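PDB 1UXO: putative hydrolase YdeN from Bacillus subtilis, which is probably a hydrolase of the serine type, built on the alpha/beta-hydrolase fold, whose natural substrate is not established. Local coordinates for residues W24-L29 / V34-L39; E50-T55 / D112-G117; F119-I124 / A151-A156; G165-L168 / G172-S175. The protein carries 2 engineered substitutions. All coordinates share one frame; numbering follows the deposited sequence.

Contact 1: residues W24-L29 / V34-L39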
# COMPACT_ATOMS: atom_id res chain seq x y z
N TRP A 24 6.92 -12.43 -5.55
CA TRP A 24 7.25 -12.11 -6.96
C TRP A 24 7.83 -10.68 -7.10
O TRP A 24 8.83 -10.45 -7.81
CB TRP A 24 6.07 -12.28 -7.85
CG TRP A 24 6.38 -12.00 -9.33
CD1 TRP A 24 6.79 -12.91 -10.24
CD2 TRP A 24 6.28 -10.76 -10.00
NE1 TRP A 24 6.96 -12.31 -11.45
CE2 TRP A 24 6.68 -10.98 -11.32
CE3 TRP A 24 5.90 -9.47 -9.62
CZ2 TRP A 24 6.69 -9.95 -12.28
CZ3 TRP A 24 5.92 -8.44 -10.59
CH2 TRP A 24 6.33 -8.70 -11.87
N LEU A 25 7.17 -9.72 -6.47
CA LEU A 25 7.61 -8.33 -6.62
C LEU A 25 9.01 -8.11 -6.03
O LEU A 25 9.87 -7.48 -6.65
CB LEU A 25 6.61 -7.40 -5.98
CG LEU A 25 6.94 -5.92 -5.99
CD1 LEU A 25 7.11 -5.42 -7.39
CD2 LEU A 25 5.77 -5.19 -5.39
N LYS A 26 9.26 -8.63 -4.83
CA LYS A 26 10.59 -8.55 -4.24
C LYS A 26 11.68 -9.10 -5.16
O LYS A 26 12.71 -8.41 -5.40
CB LYS A 26 10.59 -9.26 -2.89
CG LYS A 26 11.96 -9.40 -2.22
CD LYS A 26 11.93 -9.99 -0.83
CE LYS A 26 13.33 -9.99 -0.19
NZ LYS A 26 13.29 -10.99 0.85
N LYS A 27 11.48 -10.31 -5.69
CA LYS A 27 12.45 -10.95 -6.58
C LYS A 27 12.59 -10.23 -7.93
O LYS A 27 13.70 -10.14 -8.47
CB LYS A 27 12.14 -12.45 -6.78
CG LYS A 27 12.14 -13.32 -5.51
CD LYS A 27 11.41 -14.68 -5.83
CE LYS A 27 10.77 -15.43 -4.60
NZ LYS A 27 9.53 -16.38 -4.95
N ARG A 28 11.51 -9.64 -8.45
CA ARG A 28 11.57 -8.91 -9.72
C ARG A 28 12.43 -7.63 -9.55
O ARG A 28 13.23 -7.29 -10.40
CB ARG A 28 10.17 -8.64 -10.26
CG ARG A 28 10.16 -7.82 -11.53
CD ARG A 28 10.80 -8.62 -12.73
NE ARG A 28 10.88 -7.78 -13.91
CZ ARG A 28 11.86 -6.92 -14.17
NH1 ARG A 28 12.90 -6.84 -13.35
NH2 ARG A 28 11.83 -6.21 -15.29
N LEU A 29 12.26 -6.99 -8.41
CA LEU A 29 13.06 -5.82 -8.06
C LEU A 29 14.54 -6.17 -7.88
O LEU A 29 15.44 -5.43 -8.33
CB LEU A 29 12.44 -5.14 -6.84
CG LEU A 29 11.17 -4.31 -7.11
CD1 LEU A 29 10.44 -4.00 -5.80
CD2 LEU A 29 11.51 -3.01 -7.87
N VAL A 34 17.49 -3.71 -7.09
CA VAL A 34 16.73 -2.89 -6.13
C VAL A 34 16.30 -3.71 -4.92
O VAL A 34 15.69 -4.80 -5.04
CB VAL A 34 15.49 -2.26 -6.78
CG1 VAL A 34 14.65 -1.46 -5.76
CG2 VAL A 34 15.88 -1.39 -8.02
N GLN A 35 16.63 -3.16 -3.75
CA GLN A 35 16.39 -3.79 -2.48
C GLN A 35 14.92 -3.56 -2.10
O GLN A 35 14.45 -2.45 -2.06
CB GLN A 35 17.33 -3.17 -1.40
CG GLN A 35 17.20 -3.79 0.00
CD GLN A 35 17.40 -5.27 -0.02
OE1 GLN A 35 18.29 -5.77 -0.73
NE2 GLN A 35 16.57 -5.99 0.70
N ALA A 36 14.22 -4.66 -1.85
CA ALA A 36 12.81 -4.68 -1.41
C ALA A 36 12.70 -5.63 -0.23
O ALA A 36 13.35 -6.68 -0.19
CB ALA A 36 11.93 -5.15 -2.51
N ASP A 37 11.94 -5.19 0.76
CA ASP A 37 11.66 -5.96 1.98
C ASP A 37 10.16 -6.00 2.22
O ASP A 37 9.51 -4.98 2.23
CB ASP A 37 12.42 -5.36 3.15
CG ASP A 37 13.94 -5.49 2.95
OD1 ASP A 37 14.48 -6.59 3.22
OD2 ASP A 37 14.64 -4.60 2.41
N ILE A 38 9.62 -7.21 2.32
CA ILE A 38 8.24 -7.42 2.64
C ILE A 38 8.07 -7.42 4.16
O ILE A 38 8.67 -8.24 4.85
CB ILE A 38 7.72 -8.75 2.06
CG1 ILE A 38 8.08 -8.93 0.55
CG2 ILE A 38 6.22 -8.80 2.31
CD1 ILE A 38 8.10 -10.33 0.09
N LEU A 39 7.23 -6.53 4.66
CA LEU A 39 7.06 -6.38 6.09
C LEU A 39 5.86 -7.16 6.55
O LEU A 39 4.73 -6.93 6.04
CB LEU A 39 6.82 -4.91 6.43
CG LEU A 39 7.95 -3.99 6.08
CD1 LEU A 39 7.66 -2.59 6.63
CD2 LEU A 39 9.27 -4.49 6.60
O HOH W 1 14.47 -6.99 -3.88
O HOH W 2 11.47 -9.45 2.61
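Water 1 ties Lys-26 to the chain of Val-34 and Ala-36. It donates to Lys-26 O at 2.7 Å and to Val-34 O at 2.8 Å, and takes a weak bond from Ala-36 N. The contact belongs to the beta-alpha-beta unit of strand 6-10, helix 22-31 and strand 35-39. The short helix and strand axes run nearly antiparallel, at 166°, as is usual where a helix leads back into a parallel sheet. Across the turn, Val-34 N donates directly to Leu-29 O at 2.9 Å, from above the carbonyl plane. Leu-29 is buried and splits its two methyls. Leu-29 CD1 rests on Ala-36 CB at 3.8 Å, and Leu-29 CD2 meets Val-34 CG1 at 4.1 Å. On the sheet side, backbone bonds join Gln-35, Asp-37 and Leu-39 to strand 6-10. Tyr-180 and Leu-183 of helix 177-188 also pack on Leu-29. The Lys-26 chain crosses Ile-38 obliquely at the exposed border. Its CG stands opposite the backbone N (chi1 173°) and the chain stays extended, which carries CE past Ala-36 O and sets Lys-26 CD 4.0 Å from Ile-38 CD1. Lys-26 NZ then donates to water 2, which also accepts from Ile-38 N at 2.9 Å.

Contact 2: residues E50-T55 / D112-G117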
# COMPACT_ATOMS: atom_id res chain seq x y z
N GLU A 50 -3.16 0.35 16.10
CA GLU A 50 -2.01 0.80 16.91
C GLU A 50 -0.80 -0.13 16.83
O GLU A 50 0.29 0.33 16.77
CB GLU A 50 -2.39 1.12 18.37
CG GLU A 50 -3.35 2.29 18.44
CD GLU A 50 -2.85 3.57 17.76
OE1 GLU A 50 -1.64 3.94 17.94
OE2 GLU A 50 -3.69 4.20 17.03
N ASP A 51 -1.04 -1.43 16.76
CA ASP A 51 0.06 -2.40 16.67
C ASP A 51 0.68 -2.38 15.27
O ASP A 51 1.86 -2.48 15.15
CB ASP A 51 -0.41 -3.79 17.02
CG ASP A 51 -0.91 -3.90 18.47
OD1 ASP A 51 -0.32 -3.21 19.33
OD2 ASP A 51 -1.90 -4.64 18.83
N TRP A 52 -0.12 -2.20 14.22
CA TRP A 52 0.43 -2.09 12.86
C TRP A 52 1.31 -0.80 12.78
O TRP A 52 2.46 -0.84 12.22
CB TRP A 52 -0.69 -2.11 11.81
CG TRP A 52 -1.20 -3.47 11.52
CD1 TRP A 52 -1.37 -4.50 12.41
CD2 TRP A 52 -1.58 -3.99 10.23
NE1 TRP A 52 -1.84 -5.61 11.76
CE2 TRP A 52 -1.98 -5.33 10.43
CE3 TRP A 52 -1.63 -3.46 8.93
CZ2 TRP A 52 -2.39 -6.17 9.38
CZ3 TRP A 52 -2.02 -4.28 7.89
CH2 TRP A 52 -2.40 -5.63 8.12
N LEU A 53 0.80 0.33 13.31
CA LEU A 53 1.61 1.55 13.35
C LEU A 53 2.91 1.41 14.15
O LEU A 53 3.95 1.92 13.73
CB LEU A 53 0.78 2.73 13.88
CG LEU A 53 -0.43 3.16 13.02
CD1 LEU A 53 -1.17 4.34 13.71
CD2 LEU A 53 -0.05 3.48 11.62
N ASP A 54 2.85 0.74 15.28
CA ASP A 54 4.07 0.46 16.10
C ASP A 54 5.08 -0.38 15.32
O ASP A 54 6.26 -0.09 15.35
CB ASP A 54 3.74 -0.26 17.41
CG ASP A 54 3.07 0.64 18.43
OD1 ASP A 54 3.14 1.87 18.33
OD2 ASP A 54 2.42 0.16 19.37
N THR A 55 4.62 -1.39 14.55
CA THR A 55 5.53 -2.15 13.71
C THR A 55 6.14 -1.29 12.62
O THR A 55 7.37 -1.33 12.38
CB THR A 55 4.80 -3.38 13.14
OG1 THR A 55 4.36 -4.20 14.20
CG2 THR A 55 5.70 -4.27 12.38
N ASP A 112 -12.92 -1.64 10.92
CA ASP A 112 -13.27 -0.23 10.90
C ASP A 112 -12.32 0.69 11.60
O ASP A 112 -12.22 1.85 11.22
CB ASP A 112 -14.68 0.02 11.46
CG ASP A 112 -15.78 -0.26 10.47
OD1 ASP A 112 -15.54 -0.54 9.27
OD2 ASP A 112 -17.01 -0.20 10.81
N GLU A 113 -11.56 0.19 12.58
CA GLU A 113 -10.71 1.08 13.32
C GLU A 113 -9.58 1.64 12.45
O GLU A 113 -9.06 2.69 12.75
CB GLU A 113 -10.16 0.44 14.60
CG GLU A 113 -9.06 -0.52 14.41
CD GLU A 113 -8.59 -1.05 15.75
OE1 GLU A 113 -9.43 -1.18 16.71
OE2 GLU A 113 -7.43 -1.35 15.86
N PHE A 114 -9.24 0.93 11.37
CA PHE A 114 -8.14 1.36 10.48
C PHE A 114 -8.51 2.60 9.64
O PHE A 114 -7.62 3.30 9.20
CB PHE A 114 -7.73 0.21 9.58
CG PHE A 114 -6.77 -0.75 10.23
CD1 PHE A 114 -5.43 -0.72 9.92
CD2 PHE A 114 -7.20 -1.64 11.18
CE1 PHE A 114 -4.58 -1.59 10.48
CE2 PHE A 114 -6.37 -2.50 11.77
CZ PHE A 114 -5.05 -2.49 11.43
N THR A 115 -9.81 2.83 9.43
CA THR A 115 -10.31 3.92 8.60
C THR A 115 -11.27 4.87 9.29
O THR A 115 -11.78 5.80 8.66
CB THR A 115 -11.03 3.37 7.35
OG1 THR A 115 -12.09 2.47 7.74
CG2 THR A 115 -10.09 2.55 6.50
N GLN A 116 -11.52 4.70 10.56
CA GLN A 116 -12.46 5.61 11.18
C GLN A 116 -11.74 6.94 11.38
O GLN A 116 -10.55 6.97 11.70
CB GLN A 116 -13.07 5.04 12.45
CG GLN A 116 -12.38 5.36 13.65
CD GLN A 116 -13.00 4.70 14.88
OE1 GLN A 116 -12.27 4.23 15.73
NE2 GLN A 116 -14.32 4.63 14.93
N GLY A 117 -12.46 7.98 11.02
CA GLY A 117 -12.00 9.34 11.10
C GLY A 117 -11.46 9.80 9.75
O GLY A 117 -10.96 9.01 8.97
O HOH W 3 -5.67 -0.06 17.56
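Trp-52 and Phe-114 meet in a T-shaped, edge-to-face pair. The edge of Phe-114 points at one face of Trp-52, with the planes at 81°. The centroids of the Trp-52 five-membered ring and the Phe-114 ring are 5.2 Å apart. Phe-114 CZ stands over the indole near its rim, and Phe-114 CE1 comes 3.8 Å from Trp-52 CE3. Trp-52 CG lies anti to its carbonyl carbon (chi1 -79°), which carries the indole toward Phe-114. Both residues are buried. The pair joins helix 49-57 to the loop between strand 92-98 and helix 121-127, within the alpha/beta-hydrolase fold. The Trp-52 side chain is about 8 Å from that of Ser-73, the predicted nucleophile.

The polar link runs through water 3. It accepts from Glu-50 N and donates to Glu-113 OE2 at 2.8 Å. Glu-113 OE2 also forms a salt bridge with Arg-48 and accepts from Leu-49 N, so the carboxylate is held beside the start of the helix.

At the edge of the indole, Trp-52 NE1 is hydrogen-bonded to Pro-42 O. With an alanine here, the edge of Phe-114 would probably lose the ring face it meets, and Pro-42 O its indole donor. The contact thus combines an apolar aromatic join inside with a charged, hydrated one at the helix start.

Contact 3: residues F119-I124 / A151-A156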
# COMPACT_ATOMS: atom_id res chain seq x y z
N PHE A 119 -8.89 11.64 7.12
CA PHE A 119 -7.45 11.68 6.91
C PHE A 119 -7.06 13.14 6.51
O PHE A 119 -7.80 13.84 5.83
CB PHE A 119 -7.08 10.71 5.74
CG PHE A 119 -7.22 9.27 6.08
CD1 PHE A 119 -6.08 8.51 6.38
CD2 PHE A 119 -8.48 8.66 6.19
CE1 PHE A 119 -6.17 7.16 6.75
CE2 PHE A 119 -8.58 7.33 6.57
CZ PHE A 119 -7.42 6.55 6.83
N ASP A 120 -5.85 13.54 6.86
CA ASP A 120 -5.29 14.82 6.45
C ASP A 120 -4.64 14.59 5.06
O ASP A 120 -3.51 14.15 4.91
CB ASP A 120 -4.27 15.28 7.46
CG ASP A 120 -3.62 16.61 7.11
OD1 ASP A 120 -3.78 17.17 5.98
OD2 ASP A 120 -2.84 17.18 7.94
N HIS A 121 -5.41 14.90 4.04
CA HIS A 121 -4.99 14.64 2.63
C HIS A 121 -3.74 15.42 2.23
O HIS A 121 -2.91 14.91 1.52
CB HIS A 121 -6.17 14.84 1.62
CG HIS A 121 -7.37 13.98 1.96
ND1 HIS A 121 -8.66 14.46 2.06
CD2 HIS A 121 -7.46 12.66 2.25
CE1 HIS A 121 -9.48 13.49 2.40
NE2 HIS A 121 -8.77 12.39 2.53
N GLN A 122 -3.65 16.68 2.68
CA GLN A 122 -2.53 17.52 2.31
C GLN A 122 -1.20 16.95 2.86
O GLN A 122 -0.20 16.94 2.20
CB GLN A 122 -2.76 18.97 2.80
CG GLN A 122 -1.62 19.90 2.42
CD GLN A 122 -1.87 21.38 2.78
OE1 GLN A 122 -2.99 21.77 3.17
NE2 GLN A 122 -0.83 22.20 2.66
N LYS A 123 -1.23 16.45 4.08
CA LYS A 123 -0.06 15.87 4.68
C LYS A 123 0.37 14.62 3.88
O LYS A 123 1.55 14.42 3.62
CB LYS A 123 -0.39 15.48 6.12
CG LYS A 123 0.78 14.72 6.85
CD LYS A 123 2.04 15.62 7.04
CE LYS A 123 3.08 15.01 8.08
NZ LYS A 123 3.74 13.84 7.52
N ILE A 124 -0.58 13.77 3.51
CA ILE A 124 -0.27 12.61 2.67
C ILE A 124 0.33 12.99 1.32
O ILE A 124 1.33 12.42 0.92
CB ILE A 124 -1.52 11.71 2.50
CG1 ILE A 124 -1.92 11.19 3.88
CG2 ILE A 124 -1.26 10.62 1.46
CD1 ILE A 124 -3.36 10.70 3.93
N ALA A 151 -8.02 7.85 -4.57
CA ALA A 151 -7.14 8.43 -5.55
C ALA A 151 -7.41 9.93 -5.76
O ALA A 151 -6.50 10.75 -5.86
CB ALA A 151 -7.17 7.66 -6.87
N GLN A 152 -8.66 10.28 -5.79
CA GLN A 152 -9.01 11.71 -5.87
C GLN A 152 -8.61 12.49 -4.63
O GLN A 152 -8.10 13.63 -4.73
CB GLN A 152 -10.51 11.90 -6.10
CG GLN A 152 -11.02 11.33 -7.38
CD GLN A 152 -12.52 11.18 -7.45
OE1 GLN A 152 -13.23 11.25 -6.42
NE2 GLN A 152 -13.01 10.87 -8.65
N GLN A 153 -8.88 11.95 -3.47
CA GLN A 153 -8.59 12.63 -2.20
C GLN A 153 -7.08 12.94 -2.03
O GLN A 153 -6.70 13.97 -1.45
CB GLN A 153 -9.07 11.76 -1.06
CG GLN A 153 -10.56 11.71 -0.97
CD GLN A 153 -11.05 10.77 0.08
OE1 GLN A 153 -10.52 9.66 0.24
NE2 GLN A 153 -12.06 11.22 0.86
N ILE A 154 -6.24 12.02 -2.50
CA ILE A 154 -4.79 12.16 -2.37
C ILE A 154 -4.07 12.42 -3.70
O ILE A 154 -2.87 12.24 -3.75
CB ILE A 154 -4.11 10.98 -1.59
CG1 ILE A 154 -4.18 9.65 -2.38
CG2 ILE A 154 -4.70 10.86 -0.16
CD1 ILE A 154 -3.21 8.59 -1.86
N ASP A 155 -4.78 12.92 -4.71
CA ASP A 155 -4.18 13.27 -5.99
C ASP A 155 -3.17 12.22 -6.46
O ASP A 155 -2.01 12.51 -6.76
CB ASP A 155 -3.55 14.67 -5.98
CG ASP A 155 -3.07 15.08 -7.35
OD1 ASP A 155 -3.75 14.67 -8.37
OD2 ASP A 155 -2.03 15.80 -7.54
N ALA A 156 -3.66 10.98 -6.52
CA ALA A 156 -2.90 9.83 -7.00
C ALA A 156 -3.38 9.39 -8.38
O ALA A 156 -4.55 9.43 -8.66
CB ALA A 156 -3.04 8.69 -6.04
O HOH W 4 -9.57 9.93 2.60
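The imidazole of His-121 is layered between two groups. Gln-153 CB lies over one face, a CH-pi contact 3.8 Å from the ring centroid and 14° off the normal. Phe-119 O lies over the opposite face. At the edge, in the ring plane, water 4 sits 2.6 Å from His-121 NE2. The same water donates a weak bond to Gln-153 OE1, and so bridges ring and amide. The amide plane of Gln-153 is tilted 36° from the imidazole.

Here the start of helix 121-127 packs against the end of helix 144-153. Asp-120 is the N-cap of the first, its OD1 accepting from Lys-123 N. The second closes in a Schellman motif with Asp-155 as C-prime residue, Ala-156 N bonding to Ala-151 O at 2.9 Å. His-121 keeps its ring on the side of its own backbone N (chi1 -56°), and His-121 CB comes 3.2 Å from Gln-153 O. Deeper in, Ile-124 CG2 touches Ile-154 CG2 at 3.8 Å. Leu-80 of helix 75-84 also packs on Ile-124.

The chemistry is mixed. The CG2 methyls of Ile-124 and Ile-154 meet on the buried side, while the half-exposed histidine and glutamine are joined through one water and a CH-pi contact rather than by a direct polar bond.

Contact 4: residues G165-L168 / G172-S175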
# COMPACT_ATOMS: atom_id res chain seq x y z
N GLY A 165 -10.08 -9.29 -9.61
CA GLY A 165 -10.56 -9.76 -8.32
C GLY A 165 -10.18 -8.77 -7.21
O GLY A 165 -10.48 -7.59 -7.32
N HIS A 166 -9.53 -9.27 -6.16
CA HIS A 166 -8.88 -8.43 -5.11
C HIS A 166 -7.31 -8.62 -5.11
O HIS A 166 -6.61 -8.40 -4.09
CB HIS A 166 -9.57 -8.74 -3.76
CG HIS A 166 -9.09 -7.94 -2.58
ND1 HIS A 166 -9.04 -6.58 -2.57
CD2 HIS A 166 -8.73 -8.34 -1.33
CE1 HIS A 166 -8.60 -6.17 -1.38
NE2 HIS A 166 -8.38 -7.22 -0.62
N PHE A 167 -6.76 -9.04 -6.27
CA PHE A 167 -5.34 -9.30 -6.47
C PHE A 167 -4.76 -10.33 -5.46
O PHE A 167 -3.68 -10.14 -4.86
CB PHE A 167 -4.53 -8.00 -6.47
CG PHE A 167 -5.01 -6.96 -7.47
CD1 PHE A 167 -4.78 -7.11 -8.82
CD2 PHE A 167 -5.66 -5.82 -7.04
CE1 PHE A 167 -5.22 -6.12 -9.74
CE2 PHE A 167 -6.11 -4.85 -7.93
CZ PHE A 167 -5.89 -4.99 -9.27
N LEU A 168 -5.49 -11.42 -5.30
CA LEU A 168 -5.12 -12.51 -4.40
C LEU A 168 -4.55 -13.75 -5.11
O LEU A 168 -4.91 -14.03 -6.28
CB LEU A 168 -6.40 -12.93 -3.63
CG LEU A 168 -7.13 -11.84 -2.88
CD1 LEU A 168 -8.51 -12.35 -2.29
CD2 LEU A 168 -6.22 -11.42 -1.73
N GLY A 172 -5.15 -16.14 -8.90
CA GLY A 172 -4.04 -16.25 -9.84
C GLY A 172 -2.98 -15.19 -9.64
O GLY A 172 -1.95 -15.24 -10.33
N PHE A 173 -3.16 -14.25 -8.71
CA PHE A 173 -2.22 -13.12 -8.56
C PHE A 173 -1.04 -13.43 -7.62
O PHE A 173 -0.90 -12.82 -6.56
CB PHE A 173 -2.97 -11.86 -8.16
CG PHE A 173 -3.93 -11.38 -9.24
CD1 PHE A 173 -3.48 -10.58 -10.25
CD2 PHE A 173 -5.25 -11.77 -9.25
CE1 PHE A 173 -4.33 -10.16 -11.28
CE2 PHE A 173 -6.11 -11.34 -10.31
CZ PHE A 173 -5.63 -10.55 -11.29
N THR A 174 -0.22 -14.42 -8.04
CA THR A 174 1.13 -14.59 -7.48
C THR A 174 2.20 -13.74 -8.17
O THR A 174 3.39 -13.83 -7.82
CB THR A 174 1.52 -16.07 -7.45
OG1 THR A 174 1.34 -16.64 -8.73
CG2 THR A 174 0.58 -16.83 -6.55
N SER A 175 1.79 -13.00 -9.19
CA SER A 175 2.56 -11.93 -9.75
C SER A 175 1.64 -10.74 -10.03
O SER A 175 0.44 -10.87 -10.10
CB SER A 175 3.25 -12.37 -11.03
OG SER A 175 2.30 -12.56 -12.09
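The loop between strand 157-161 and helix 177-188 carries His-166, the predicted histidine of the charge relay system. This contact folds the loop back on itself just beyond that residue. Phe-167 and Phe-173 form a T-shaped, edge-to-face pair in which the edge of Phe-167 points at a face of Phe-173. Their centroids are 5.4 Å apart and the planes stand at 77°. Phe-167 CD1 does the touching, 3.9 Å from Phe-173 CE1 and offset toward the rim.

Phe-173 also leans on backbone. Phe-173 CB is 3.6 Å from Phe-167 C, and Phe-173 CD2 is 3.7 Å from Phe-167 CA. CG of Phe-173 lies opposite its own carbonyl carbon (chi1 -65°), which sets the ring against the Phe-167 backbone, one face toward the Phe-167 edge. One hydrogen bond closes the loop, from Phe-173 N to Leu-168 O at 3.0 Å, with the donor above the carbonyl plane. Leu-168 O also lies at the edge of the Phe-173 ring. Phe-173 is the centre of an inverse gamma turn. A serine at Phe-173 would probably leave the Phe-167 edge without its ring face and open a gap beside the Phe-167 backbone.

Within the loop, Glu-171 OE1 accepts from both His-166 N and Leu-168 N. His-166 ND1 is hydrogen-bonded to Asp-139, consistent with the predicted charge relay of Ser-73, Asp-139 and His-166. Phe-167 packs on Ile-134 and Ser-136 of strand 128-136 and on His-72 of strand 67-72, while Leu-168 touches His-72 as well.

The four contacts follow one another along the chain without overlap, all within the single alpha/beta-hydrolase fold. Contact 1 holds strand 35-39, an outermost strand of the parallel six-stranded sheet. Helix 49-57 of contact 2 comes next in the chain, although the centres of contacts 1 and 2 are about 24 Å apart. Contacts 2 and 3 touch, Phe-114 O lying 4.0 Å from Phe-119 CZ, with centres about 18 Å apart. Contacts 1 and 4 also touch, through Trp-24 and the residues Thr-174 and Ser-175. Contact 3 lies across the chain's centre from contacts 1 and 4. Contact 4 holds the predicted catalytic histidine, whereas contacts 1 and 3 are structural packing away from the predicted triad.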